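Local coordinates for protein putative phosphosugar isomerases (Salmonella typhimurium LT2, PDB 3FKJ) that probably binds phosphorylated sugars and may isomerise them, though its exact substrate is not established, at residues A96-N101 against Y140-Y145; L162-L167 against A174-L179; G248-F251 against I257-P260; Q292-D297 against D322-A327. One frame throughout, in Å; residues are numbered along the deposited sequence.

Interaction 1 (A96-N101 against Y140-Y145); sequences ASQQGN and YQWARY
Ser97, in the segment that carries on from strand 91-97, approaches Tyr140 through its backbone: its carbonyl carbon C lies 3.8 Å from the tyrosine OH. The serine's own CB points away from residues 140-145, and its OG is hydrogen-bonded to Thr102 OG1 instead. Gln98 follows, and this one side chain meets both Tyr140 and Trp142. Its CG stands anti to the backbone N (chi1 -178°), and a bend at chi2 then turns the amide back toward the two rings. The oxygen goes to the tyrosine: Tyr140 OH donates to Gln98 OE1 over 2.7 Å, with OE1 at the ring edge. The phenol hydroxyl reaches that oxygen from above the carbonyl plane, 43° out of it. The amide nitrogen goes to the tryptophan, with Gln98 NE2 3.4 Å from Trp142 CD2 over one face of the indole. Amide and indole planes stand 76° apart, so the group meets the ring steeply and does not lie flat on it. The two ends of the amide thus have different neighbours, consistent with a settled rotation about chi3. Beyond Gln98 the chain turns, with a weak bond from Gly100 N to Ser97 O at 3.4 Å. Tyr124 packs edge-to-face with Trp142, while helix 155-170 touches Tyr140. A loop following the C-terminal end of a central parallel strand, faced by the segment after edge strand 136-139, belongs to the alpha/beta sandwich of the SIS domain; in this family such strand ends commonly line the sugar-phosphate pocket.

Interaction 2 (L162-L167 against A174-L179); sequences LALEIL and AQYDEL
Chi1 of -175° sets the Tyr176 ring anti to its own backbone nitrogen and carries it across to helix 155-170, where Leu164 and Glu165 receive it. Glu165 starts out differently: its CG is anti to the carbonyl carbon (chi1 -69°), and a second bend at chi2 curls the carboxylate round to the phenol. There Tyr176 OH donates to Glu165 OE2 over a very short 2.4 Å, a length at 2.12 Å resolution to be read with caution. The oxygen sits near the ring plane, at its edge, while the carboxylate itself is turned nearly perpendicular to the ring. Next to this polar pair the contact is greasy. Leu164 CD1 packs 3.7 Å from Tyr176 CD1, the leucine crossing the tyrosine at about a right angle, and Leu164 CD2 reaches Leu179 CD2 at 4.2 Å, one turn further along helix 176-184. The buried carboxylate has a second anchor, Glu165 OE1 accepting from Gln169 NE2. Helix 22-35 closes the polar end: His24 NE2 is hydrogen-bonded to Tyr176 OH, and Arg28 NH1 makes a weak bond to the same hydroxyl. Helix 56-65 meets Leu179 through Phe61, while Leu162 and Ile166 turn to Ile94 of strand 91-97.

Interaction 3 (G248-F251 against I257-P260); sequences GEYF and ITEP
Tyr250 and Thr258 share nearly all the surface this small contact buries, and they meet through their hydroxyls. With CG anti to the backbone N (chi1 -178°), the Tyr250 side chain reaches from one part of the loop to another, and Tyr250 OH donates to Thr258 OG1 over 2.6 Å. The threonine comes in at about a right angle to the tyrosine, its CB pointing toward residues 248-251. Thr258 OG1 lies oblique to the ring, 3.6 Å from Tyr250 CZ. The methyl stands nearby, Thr258 CG2 being 3.8 Å from Tyr250 OH. At its other end the phenol is backed by its neighbour in sequence: Tyr250 CD2 lies over the centre of the Phe251 ring, which in turn packs edge-to-face with Phe283 of helix 274-286. Both segments belong to the connection between strands 241-246 and 263-268, and the second subunit is close by, its Tyr341 hydroxyl hydrogen-bonded to Thr258 O. Thr258 OG1 is also hydrogen-bonded to the backbone oxygen Phe255 O. With the phenol donating to it and that carbonyl accepting from it, the threonine hydroxyl is used both as acceptor and as donor, so two buried hydroxyls and a backbone carbonyl are satisfied by one another within the loop.

Interaction 4 (Q292-D297 against D322-A327); sequences QLIDAD and DVYNLA
Apolar packing comes first: Ile294 lays its CD1 over one face of the Tyr324 ring, a CH-pi contact 3.9 Å from the centroid and 16° off the ring normal. The methyl is offset toward the rim, with Ile294 CD1 3.8 Å from Tyr324 CE1. An extended chain beyond CB (chi2 174°) carries that methyl forward from the strand, and the isoleucine and the tyrosine run antiparallel alongside one another. Phe204 of helix 198-208 adds an edge-to-face contact to the same tyrosine. These residues join strand 290-295, the outermost on its side of the second parallel sheet, to helix 313-331, which covers it in a layered alpha/beta arrangement consistent with a second SIS-like domain. The polar contacts gather near the hydroxyl end of the ring. Gln292 NE2 comes to 3.4 Å from Tyr324 CE2, meeting the ring obliquely, with amide and ring planes 52° apart. The real partner of both groups is Asp200, whose OD2 is hydrogen-bonded to Gln292 NE2 and to Tyr324 OH; Arg203 NH2 bonds to Gln292 OE1, so both ends of the buried amide are held. Past the strand, Asp297 N donates to Asp295 OD1 over 3.1 Å, an Asx turn; Asp295 OD1 also forms a salt bridge with Arg274 NH1.

How the interactions relate
The four contacts follow one another in series along the chain, none enclosed by another. Interactions 1 and 2 belong to the half built on the five-stranded parallel sheet, their centres about 24 Å apart; helix 155-170 connects them, touching Tyr140 near its start and carrying 162-167 further on. Interactions 3 and 4 lie in the half with the four-stranded sheet, centres about 21 Å apart. Interactions 1 and 3 fall on opposite sides of the chain's centre, about 34 Å between centres. Only interactions 1 and 4 touch, where Tyr145 packs on Asp322, Val323 and Leu326 of helix 313-331, joining the two halves. Of the four, interaction 3 alone reaches the second subunit.

Interaction 1 (A96-N101 against Y140-Y145)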
loop_
_atom_site.group_PDB
_atom_site.type_symbol
_atom_site.label_atom_id
_atom_site.label_comp_id
_atom_site.label_asym_id
_atom_site.label_seq_id
_atom_site.Cartn_x
_atom_site.Cartn_y
_atom_site.Cartn_z
ATOM N N ALA A 96 -11.620 -9.691 -7.793
ATOM C CA ALA A 96 -11.018 -10.367 -8.941
ATOM C C ALA A 96 -10.338 -11.645 -8.497
ATOM O O ALA A 96 -9.771 -11.732 -7.404
ATOM C CB ALA A 96 -10.036 -9.495 -9.655
ATOM N N SER A 97 -10.424 -12.657 -9.349
ATOM C CA SER A 97 -9.717 -13.935 -9.171
ATOM C C SER A 97 -9.620 -14.563 -10.561
ATOM O O SER A 97 -10.664 -14.746 -11.220
ATOM C CB SER A 97 -10.521 -14.887 -8.255
ATOM O OG SER A 97 -9.796 -16.086 -7.979
ATOM N N GLN A 98 -8.402 -14.895 -10.998
ATOM C CA GLN A 98 -8.171 -15.556 -12.303
ATOM C C GLN A 98 -9.030 -16.846 -12.570
ATOM O O GLN A 98 -9.946 -16.848 -13.411
ATOM C CB GLN A 98 -6.673 -15.851 -12.476
ATOM C CG GLN A 98 -6.285 -16.509 -13.842
ATOM C CD GLN A 98 -6.173 -15.513 -15.001
ATOM O OE1 GLN A 98 -6.292 -14.292 -14.816
ATOM N NE2 GLN A 98 -5.920 -16.032 -16.199
ATOM N N GLN A 99 -8.734 -17.918 -11.836
ATOM C CA GLN A 99 -9.460 -19.179 -11.948
ATOM C C GLN A 99 -10.722 -19.200 -11.065
ATOM O O GLN A 99 -11.386 -20.227 -10.971
ATOM C CB GLN A 99 -8.522 -20.336 -11.585
ATOM N N GLY A 100 -11.043 -18.065 -10.431
ATOM C CA GLY A 100 -12.292 -17.864 -9.684
ATOM C C GLY A 100 -12.469 -18.616 -8.364
ATOM O O GLY A 100 -13.570 -18.652 -7.826
ATOM N N ASN A 101 -11.393 -19.187 -7.818
ATOM C CA ASN A 101 -11.485 -20.040 -6.618
ATOM C C ASN A 101 -10.575 -19.699 -5.405
ATOM O O ASN A 101 -10.647 -20.406 -4.385
ATOM C CB ASN A 101 -11.315 -21.526 -7.002
ATOM C CG ASN A 101 -9.991 -21.836 -7.690
ATOM O OD1 ASN A 101 -8.965 -21.191 -7.467
ATOM N ND2 ASN A 101 -10.010 -22.871 -8.511
ATOM N N TYR A 140 -13.259 -11.212 -17.846
ATOM C CA TYR A 140 -12.244 -10.396 -18.478
ATOM C C TYR A 140 -11.460 -11.289 -19.403
ATOM O O TYR A 140 -11.509 -12.508 -19.282
ATOM C CB TYR A 140 -11.325 -9.700 -17.461
ATOM C CG TYR A 140 -10.573 -10.596 -16.509
ATOM C CD1 TYR A 140 -9.413 -11.250 -16.895
ATOM C CD2 TYR A 140 -10.990 -10.747 -15.192
ATOM C CE1 TYR A 140 -8.711 -12.047 -16.016
ATOM C CE2 TYR A 140 -10.285 -11.539 -14.295
ATOM C CZ TYR A 140 -9.154 -12.196 -14.715
ATOM O OH TYR A 140 -8.435 -12.977 -13.822
ATOM N N GLN A 141 -10.716 -10.676 -20.310
ATOM C CA GLN A 141 -9.855 -11.410 -21.206
ATOM C C GLN A 141 -8.399 -11.448 -20.756
ATOM O O GLN A 141 -7.890 -10.537 -20.088
ATOM C CB GLN A 141 -9.978 -10.822 -22.589
ATOM C CG GLN A 141 -11.402 -10.899 -23.081
ATOM C CD GLN A 141 -11.449 -11.119 -24.519
ATOM O OE1 GLN A 141 -11.471 -10.173 -25.279
ATOM N NE2 GLN A 141 -11.394 -12.371 -24.930
ATOM N N TRP A 142 -7.748 -12.538 -21.133
ATOM C CA TRP A 142 -6.388 -12.812 -20.756
ATOM C C TRP A 142 -5.746 -13.756 -21.776
ATOM O O TRP A 142 -6.370 -14.689 -22.224
ATOM C CB TRP A 142 -6.378 -13.470 -19.374
ATOM C CG TRP A 142 -5.026 -13.932 -18.960
ATOM C CD1 TRP A 142 -4.068 -13.198 -18.309
ATOM C CD2 TRP A 142 -4.459 -15.236 -19.176
ATOM N NE1 TRP A 142 -2.947 -13.969 -18.098
ATOM C CE2 TRP A 142 -3.156 -15.221 -18.617
ATOM C CE3 TRP A 142 -4.930 -16.414 -19.767
ATOM C CZ2 TRP A 142 -2.311 -16.341 -18.649
ATOM C CZ3 TRP A 142 -4.086 -17.533 -19.804
ATOM C CH2 TRP A 142 -2.792 -17.482 -19.248
ATOM N N ALA A 143 -4.497 -13.480 -22.129
ATOM C CA ALA A 143 -3.612 -14.453 -22.767
ATOM C C ALA A 143 -2.188 -14.310 -22.225
ATOM O O ALA A 143 -1.798 -13.253 -21.749
ATOM C CB ALA A 143 -3.599 -14.278 -24.263
ATOM N N ARG A 144 -1.421 -15.384 -22.367
ATOM C CA ARG A 144 -0.008 -15.414 -22.054
ATOM C C ARG A 144 0.863 -14.908 -23.206
ATOM O O ARG A 144 0.992 -15.565 -24.240
ATOM C CB ARG A 144 0.373 -16.833 -21.688
ATOM C CG ARG A 144 1.811 -17.018 -21.315
ATOM C CD ARG A 144 2.025 -18.462 -20.893
ATOM N NE ARG A 144 1.314 -18.713 -19.638
ATOM C CZ ARG A 144 0.841 -19.890 -19.252
ATOM N NH1 ARG A 144 1.000 -20.977 -20.012
ATOM N NH2 ARG A 144 0.211 -19.978 -18.088
ATOM N N TYR A 145 1.481 -13.742 -22.987
ATOM C CA TYR A 145 2.406 -13.121 -23.933
ATOM C C TYR A 145 3.374 -14.222 -24.400
ATOM O O TYR A 145 3.902 -14.975 -23.572
ATOM C CB TYR A 145 3.159 -11.920 -23.293
ATOM C CG TYR A 145 4.017 -11.164 -24.280
ATOM C CD1 TYR A 145 3.448 -10.261 -25.203
ATOM C CD2 TYR A 145 5.389 -11.407 -24.362
ATOM C CE1 TYR A 145 4.245 -9.605 -26.169
ATOM C CE2 TYR A 145 6.185 -10.776 -25.331
ATOM C CZ TYR A 145 5.612 -9.866 -26.219
ATOM O OH TYR A 145 6.431 -9.234 -27.145
#

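Interaction 2 (L162-L167 against A174-L179)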
loop_
_atom_site.group_PDB
_atom_site.type_symbol
_atom_site.label_atom_id
_atom_site.label_comp_id
_atom_site.label_asym_id
_atom_site.label_seq_id
_atom_site.Cartn_x
_atom_site.Cartn_y
_atom_site.Cartn_z
ATOM N N LEU A 162 -14.771 0.418 -14.707
ATOM C CA LEU A 162 -15.722 0.418 -13.581
ATOM C C LEU A 162 -15.588 1.696 -12.768
ATOM O O LEU A 162 -16.585 2.337 -12.437
ATOM C CB LEU A 162 -15.478 -0.798 -12.682
ATOM C CG LEU A 162 -15.912 -2.117 -13.305
ATOM C CD1 LEU A 162 -15.283 -3.356 -12.561
ATOM C CD2 LEU A 162 -17.396 -2.139 -13.311
ATOM N N ALA A 163 -14.360 2.100 -12.488
ATOM C CA ALA A 163 -14.089 3.397 -11.848
ATOM C C ALA A 163 -14.722 4.582 -12.602
ATOM O O ALA A 163 -15.386 5.433 -11.968
ATOM C CB ALA A 163 -12.595 3.643 -11.687
ATOM N N LEU A 164 -14.445 4.657 -13.919
ATOM C CA LEU A 164 -15.013 5.688 -14.788
ATOM C C LEU A 164 -16.536 5.774 -14.622
ATOM O O LEU A 164 -17.088 6.861 -14.450
ATOM C CB LEU A 164 -14.702 5.390 -16.264
ATOM C CG LEU A 164 -15.389 6.250 -17.331
ATOM C CD1 LEU A 164 -14.796 7.651 -17.280
ATOM C CD2 LEU A 164 -15.275 5.586 -18.746
ATOM N N GLU A 165 -17.189 4.617 -14.686
ATOM C CA GLU A 165 -18.646 4.535 -14.579
ATOM C C GLU A 165 -19.210 4.853 -13.212
ATOM O O GLU A 165 -20.238 5.524 -13.112
ATOM C CB GLU A 165 -19.136 3.162 -15.059
ATOM C CG GLU A 165 -18.964 2.969 -16.555
ATOM C CD GLU A 165 -19.799 3.947 -17.381
ATOM O OE1 GLU A 165 -20.893 4.392 -16.937
ATOM O OE2 GLU A 165 -19.355 4.261 -18.496
ATOM N N ILE A 166 -18.516 4.434 -12.156
ATOM C CA ILE A 166 -18.924 4.807 -10.798
ATOM C C ILE A 166 -18.910 6.325 -10.639
ATOM O O ILE A 166 -19.848 6.891 -10.131
ATOM C CB ILE A 166 -18.117 4.091 -9.706
ATOM C CG1 ILE A 166 -18.414 2.580 -9.750
ATOM C CG2 ILE A 166 -18.460 4.691 -8.311
ATOM C CD1 ILE A 166 -17.367 1.708 -9.034
ATOM N N LEU A 167 -17.855 6.969 -11.119
ATOM C CA LEU A 167 -17.693 8.381 -10.982
ATOM C C LEU A 167 -18.687 9.090 -11.842
ATOM O O LEU A 167 -19.364 9.995 -11.377
ATOM C CB LEU A 167 -16.258 8.828 -11.379
ATOM C CG LEU A 167 -15.972 10.352 -11.369
ATOM C CD1 LEU A 167 -15.912 10.953 -9.990
ATOM C CD2 LEU A 167 -14.703 10.681 -12.182
ATOM N N ALA A 174 -16.477 15.292 -16.473
ATOM C CA ALA A 174 -16.377 16.138 -17.676
ATOM C C ALA A 174 -15.562 15.496 -18.764
ATOM O O ALA A 174 -15.872 15.680 -19.916
ATOM C CB ALA A 174 -15.786 17.506 -17.338
ATOM N N GLN A 175 -14.526 14.737 -18.410
ATOM C CA GLN A 175 -13.705 14.038 -19.403
ATOM C C GLN A 175 -14.135 12.623 -19.779
ATOM O O GLN A 175 -13.354 11.860 -20.378
ATOM C CB GLN A 175 -12.236 14.025 -18.953
ATOM C CG GLN A 175 -11.540 15.354 -19.197
ATOM C CD GLN A 175 -11.918 16.375 -18.175
ATOM O OE1 GLN A 175 -11.842 16.109 -16.988
ATOM N NE2 GLN A 175 -12.309 17.568 -18.627
ATOM N N TYR A 176 -15.370 12.252 -19.474
ATOM C CA TYR A 176 -15.870 10.902 -19.835
ATOM C C TYR A 176 -15.597 10.494 -21.279
ATOM O O TYR A 176 -15.054 9.403 -21.558
ATOM C CB TYR A 176 -17.372 10.830 -19.565
ATOM C CG TYR A 176 -18.034 9.487 -19.776
ATOM C CD1 TYR A 176 -18.121 8.572 -18.746
ATOM C CD2 TYR A 176 -18.605 9.146 -21.008
ATOM C CE1 TYR A 176 -18.750 7.346 -18.928
ATOM C CE2 TYR A 176 -19.246 7.914 -21.188
ATOM C CZ TYR A 176 -19.317 7.040 -20.126
ATOM O OH TYR A 176 -19.901 5.832 -20.268
ATOM N N ASP A 177 -16.001 11.363 -22.200
ATOM C CA ASP A 177 -15.851 11.090 -23.610
ATOM C C ASP A 177 -14.369 10.995 -23.953
ATOM O O ASP A 177 -13.968 10.146 -24.745
ATOM C CB ASP A 177 -16.530 12.192 -24.459
ATOM C CG ASP A 177 -18.065 12.103 -24.468
ATOM O OD1 ASP A 177 -18.653 11.083 -24.050
ATOM O OD2 ASP A 177 -18.688 13.083 -24.918
ATOM N N GLU A 178 -13.556 11.864 -23.353
ATOM C CA GLU A 178 -12.107 11.859 -23.607
ATOM C C GLU A 178 -11.447 10.540 -23.193
ATOM O O GLU A 178 -10.555 10.043 -23.876
ATOM C CB GLU A 178 -11.405 13.024 -22.896
ATOM C CG GLU A 178 -10.828 14.065 -23.820
ATOM C CD GLU A 178 -9.774 13.507 -24.789
ATOM O OE1 GLU A 178 -10.072 13.440 -26.000
ATOM O OE2 GLU A 178 -8.658 13.145 -24.340
ATOM N N LEU A 179 -11.893 9.977 -22.077
ATOM C CA LEU A 179 -11.280 8.764 -21.546
ATOM C C LEU A 179 -11.772 7.548 -22.345
ATOM O O LEU A 179 -11.005 6.632 -22.613
ATOM C CB LEU A 179 -11.543 8.637 -20.039
ATOM C CG LEU A 179 -10.664 7.683 -19.197
ATOM C CD1 LEU A 179 -10.591 8.163 -17.789
ATOM C CD2 LEU A 179 -11.180 6.267 -19.236
#

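Interaction 3 (G248-F251 against I257-P260)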
loop_
_atom_site.group_PDB
_atom_site.type_symbol
_atom_site.label_atom_id
_atom_site.label_comp_id
_atom_site.label_asym_id
_atom_site.label_seq_id
_atom_site.Cartn_x
_atom_site.Cartn_y
_atom_site.Cartn_z
ATOM N N GLY A 248 8.374 8.654 -4.318
ATOM C CA GLY A 248 8.311 9.683 -3.303
ATOM C C GLY A 248 8.951 9.191 -2.012
ATOM O O GLY A 248 9.760 9.903 -1.399
ATOM N N GLU A 249 8.617 7.947 -1.653
ATOM C CA GLU A 249 9.166 7.245 -0.466
ATOM C C GLU A 249 10.664 6.917 -0.507
ATOM O O GLU A 249 11.321 6.835 0.536
ATOM C CB GLU A 249 8.364 5.956 -0.237
ATOM C CG GLU A 249 6.948 6.202 0.319
ATOM C CD GLU A 249 6.983 6.629 1.803
ATOM O OE1 GLU A 249 7.309 5.753 2.636
ATOM O OE2 GLU A 249 6.670 7.811 2.136
ATOM N N TYR A 250 11.206 6.727 -1.708
ATOM C CA TYR A 250 12.621 6.409 -1.900
ATOM C C TYR A 250 13.587 7.249 -1.047
ATOM O O TYR A 250 14.535 6.729 -0.434
ATOM C CB TYR A 250 12.945 6.637 -3.363
ATOM C CG TYR A 250 14.384 6.319 -3.799
ATOM C CD1 TYR A 250 14.887 5.023 -3.722
ATOM C CD2 TYR A 250 15.186 7.300 -4.329
ATOM C CE1 TYR A 250 16.168 4.726 -4.151
ATOM C CE2 TYR A 250 16.494 7.024 -4.770
ATOM C CZ TYR A 250 16.980 5.733 -4.677
ATOM O OH TYR A 250 18.250 5.424 -5.112
ATOM N N PHE A 251 13.358 8.558 -1.033
ATOM C CA PHE A 251 14.283 9.498 -0.384
ATOM C C PHE A 251 14.094 9.610 1.136
ATOM O O PHE A 251 14.716 10.449 1.758
ATOM C CB PHE A 251 14.151 10.876 -1.028
ATOM C CG PHE A 251 14.647 10.915 -2.441
ATOM C CD1 PHE A 251 15.985 10.826 -2.698
ATOM C CD2 PHE A 251 13.759 10.967 -3.507
ATOM C CE1 PHE A 251 16.441 10.828 -3.997
ATOM C CE2 PHE A 251 14.219 10.975 -4.810
ATOM C CZ PHE A 251 15.546 10.893 -5.053
ATOM N N ILE A 257 20.119 2.284 0.579
ATOM C CA ILE A 257 20.613 1.010 0.035
ATOM C C ILE A 257 21.463 1.181 -1.244
ATOM O O ILE A 257 22.259 0.310 -1.607
ATOM C CB ILE A 257 19.422 0.039 -0.264
ATOM C CG1 ILE A 257 19.877 -1.446 -0.217
ATOM C CG2 ILE A 257 18.735 0.421 -1.614
ATOM C CD1 ILE A 257 20.545 -1.915 1.153
ATOM N N THR A 258 21.262 2.293 -1.944
ATOM C CA THR A 258 21.852 2.539 -3.247
ATOM C C THR A 258 23.354 2.641 -3.198
ATOM O O THR A 258 23.934 3.434 -2.447
ATOM C CB THR A 258 21.344 3.878 -3.829
ATOM O OG1 THR A 258 19.904 3.954 -3.694
ATOM C CG2 THR A 258 21.766 4.037 -5.292
ATOM N N GLU A 259 23.993 1.859 -4.051
ATOM C CA GLU A 259 25.439 1.969 -4.279
ATOM C C GLU A 259 25.651 1.599 -5.738
ATOM O O GLU A 259 24.686 1.214 -6.409
ATOM C CB GLU A 259 26.205 1.065 -3.310
ATOM C CG GLU A 259 25.913 -0.435 -3.432
ATOM C CD GLU A 259 26.675 -1.234 -2.391
ATOM O OE1 GLU A 259 26.266 -1.181 -1.211
ATOM O OE2 GLU A 259 27.687 -1.903 -2.745
ATOM N N PRO A 260 26.881 1.764 -6.261
ATOM C CA PRO A 260 27.097 1.404 -7.654
ATOM C C PRO A 260 26.541 0.027 -7.997
ATOM O O PRO A 260 26.899 -0.956 -7.369
ATOM C CB PRO A 260 28.625 1.463 -7.799
ATOM C CG PRO A 260 29.049 2.479 -6.798
ATOM C CD PRO A 260 28.095 2.327 -5.642
#

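Interaction 4 (Q292-D297 against D322-A327)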
loop_
_atom_site.group_PDB
_atom_site.type_symbol
_atom_site.label_atom_id
_atom_site.label_comp_id
_atom_site.label_asym_id
_atom_site.label_seq_id
_atom_site.Cartn_x
_atom_site.Cartn_y
_atom_site.Cartn_z
ATOM N N GLN A 292 17.074 0.522 -15.049
ATOM C CA GLN A 292 16.269 0.295 -16.249
ATOM C C GLN A 292 15.102 1.254 -16.135
ATOM O O GLN A 292 14.265 1.136 -15.215
ATOM C CB GLN A 292 15.736 -1.135 -16.313
ATOM C CG GLN A 292 14.722 -1.388 -17.457
ATOM C CD GLN A 292 15.380 -1.291 -18.830
ATOM O OE1 GLN A 292 16.540 -1.629 -18.979
ATOM N NE2 GLN A 292 14.641 -0.809 -19.824
ATOM N N LEU A 293 15.070 2.228 -17.030
ATOM C CA LEU A 293 13.969 3.160 -17.103
ATOM C C LEU A 293 12.953 2.666 -18.126
ATOM O O LEU A 293 13.309 2.337 -19.240
ATOM C CB LEU A 293 14.491 4.544 -17.487
ATOM C CG LEU A 293 13.491 5.707 -17.480
ATOM C CD1 LEU A 293 12.736 5.847 -16.156
ATOM C CD2 LEU A 293 14.247 6.972 -17.821
ATOM N N ILE A 294 11.688 2.589 -17.734
ATOM C CA ILE A 294 10.598 2.362 -18.691
ATOM C C ILE A 294 9.635 3.535 -18.563
ATOM O O ILE A 294 8.947 3.672 -17.560
ATOM C CB ILE A 294 9.895 1.019 -18.432
ATOM C CG1 ILE A 294 10.946 -0.127 -18.479
ATOM C CG2 ILE A 294 8.788 0.815 -19.459
ATOM C CD1 ILE A 294 10.434 -1.497 -18.110
ATOM N N ASP A 295 9.608 4.390 -19.589
ATOM C CA ASP A 295 8.908 5.666 -19.513
ATOM C C ASP A 295 7.612 5.626 -20.307
ATOM O O ASP A 295 7.648 5.467 -21.534
ATOM C CB ASP A 295 9.815 6.792 -20.046
ATOM C CG ASP A 295 9.181 8.188 -19.889
ATOM O OD1 ASP A 295 8.062 8.296 -19.311
ATOM O OD2 ASP A 295 9.810 9.179 -20.327
ATOM N N ALA A 296 6.469 5.811 -19.624
ATOM C CA ALA A 296 5.171 5.812 -20.328
ATOM C C ALA A 296 5.126 6.853 -21.459
ATOM O O ALA A 296 4.628 6.567 -22.552
ATOM C CB ALA A 296 4.022 6.020 -19.365
ATOM N N ASP A 297 5.652 8.051 -21.189
ATOM C CA ASP A 297 5.637 9.155 -22.161
ATOM C C ASP A 297 6.394 8.874 -23.448
ATOM O O ASP A 297 6.058 9.445 -24.474
ATOM C CB ASP A 297 6.170 10.456 -21.538
ATOM C CG ASP A 297 5.068 11.487 -21.261
ATOM O OD1 ASP A 297 3.991 11.386 -21.886
ATOM O OD2 ASP A 297 5.288 12.409 -20.428
ATOM N N ASP A 322 5.406 -7.242 -20.091
ATOM C CA ASP A 322 5.306 -8.615 -20.639
ATOM C C ASP A 322 6.492 -8.921 -21.520
ATOM O O ASP A 322 6.990 -10.053 -21.523
ATOM C CB ASP A 322 4.019 -8.828 -21.448
ATOM C CG ASP A 322 2.790 -9.117 -20.572
ATOM O OD1 ASP A 322 2.946 -9.485 -19.396
ATOM O OD2 ASP A 322 1.651 -8.995 -21.070
ATOM N N VAL A 323 6.962 -7.899 -22.234
ATOM C CA VAL A 323 8.064 -8.063 -23.193
ATOM C C VAL A 323 9.368 -8.250 -22.428
ATOM O O VAL A 323 10.099 -9.192 -22.683
ATOM C CB VAL A 323 8.157 -6.869 -24.225
ATOM C CG1 VAL A 323 9.306 -7.096 -25.247
ATOM C CG2 VAL A 323 6.795 -6.644 -24.918
ATOM N N TYR A 324 9.632 -7.376 -21.455
ATOM C CA TYR A 324 10.839 -7.497 -20.661
ATOM C C TYR A 324 10.846 -8.801 -19.871
ATOM O O TYR A 324 11.875 -9.438 -19.781
ATOM C CB TYR A 324 10.984 -6.322 -19.708
ATOM C CG TYR A 324 11.286 -5.026 -20.394
ATOM C CD1 TYR A 324 10.264 -4.236 -20.891
ATOM C CD2 TYR A 324 12.596 -4.587 -20.543
ATOM C CE1 TYR A 324 10.529 -3.042 -21.536
ATOM C CE2 TYR A 324 12.868 -3.393 -21.171
ATOM C CZ TYR A 324 11.829 -2.616 -21.670
ATOM O OH TYR A 324 12.082 -1.405 -22.307
ATOM N N ASN A 325 9.692 -9.174 -19.308
ATOM C CA ASN A 325 9.549 -10.409 -18.526
ATOM C C ASN A 325 9.845 -11.696 -19.274
ATOM O O ASN A 325 10.458 -12.611 -18.703
ATOM C CB ASN A 325 8.173 -10.523 -17.884
ATOM C CG ASN A 325 7.869 -9.385 -16.960
ATOM O OD1 ASN A 325 8.762 -8.650 -16.562
ATOM N ND2 ASN A 325 6.600 -9.219 -16.618
ATOM N N LEU A 326 9.396 -11.786 -20.527
ATOM C CA LEU A 326 9.727 -12.933 -21.376
ATOM C C LEU A 326 11.221 -12.925 -21.728
ATOM O O LEU A 326 11.907 -13.944 -21.625
ATOM C CB LEU A 326 8.880 -12.925 -22.657
ATOM C CG LEU A 326 8.754 -14.218 -23.467
ATOM C CD1 LEU A 326 8.095 -15.300 -22.624
ATOM C CD2 LEU A 326 7.975 -13.961 -24.730
ATOM N N ALA A 327 11.728 -11.780 -22.164
ATOM C CA ALA A 327 13.154 -11.656 -22.454
ATOM C C ALA A 327 14.034 -12.080 -21.259
ATOM O O ALA A 327 15.030 -12.788 -21.433
ATOM C CB ALA A 327 13.484 -10.244 -22.885
#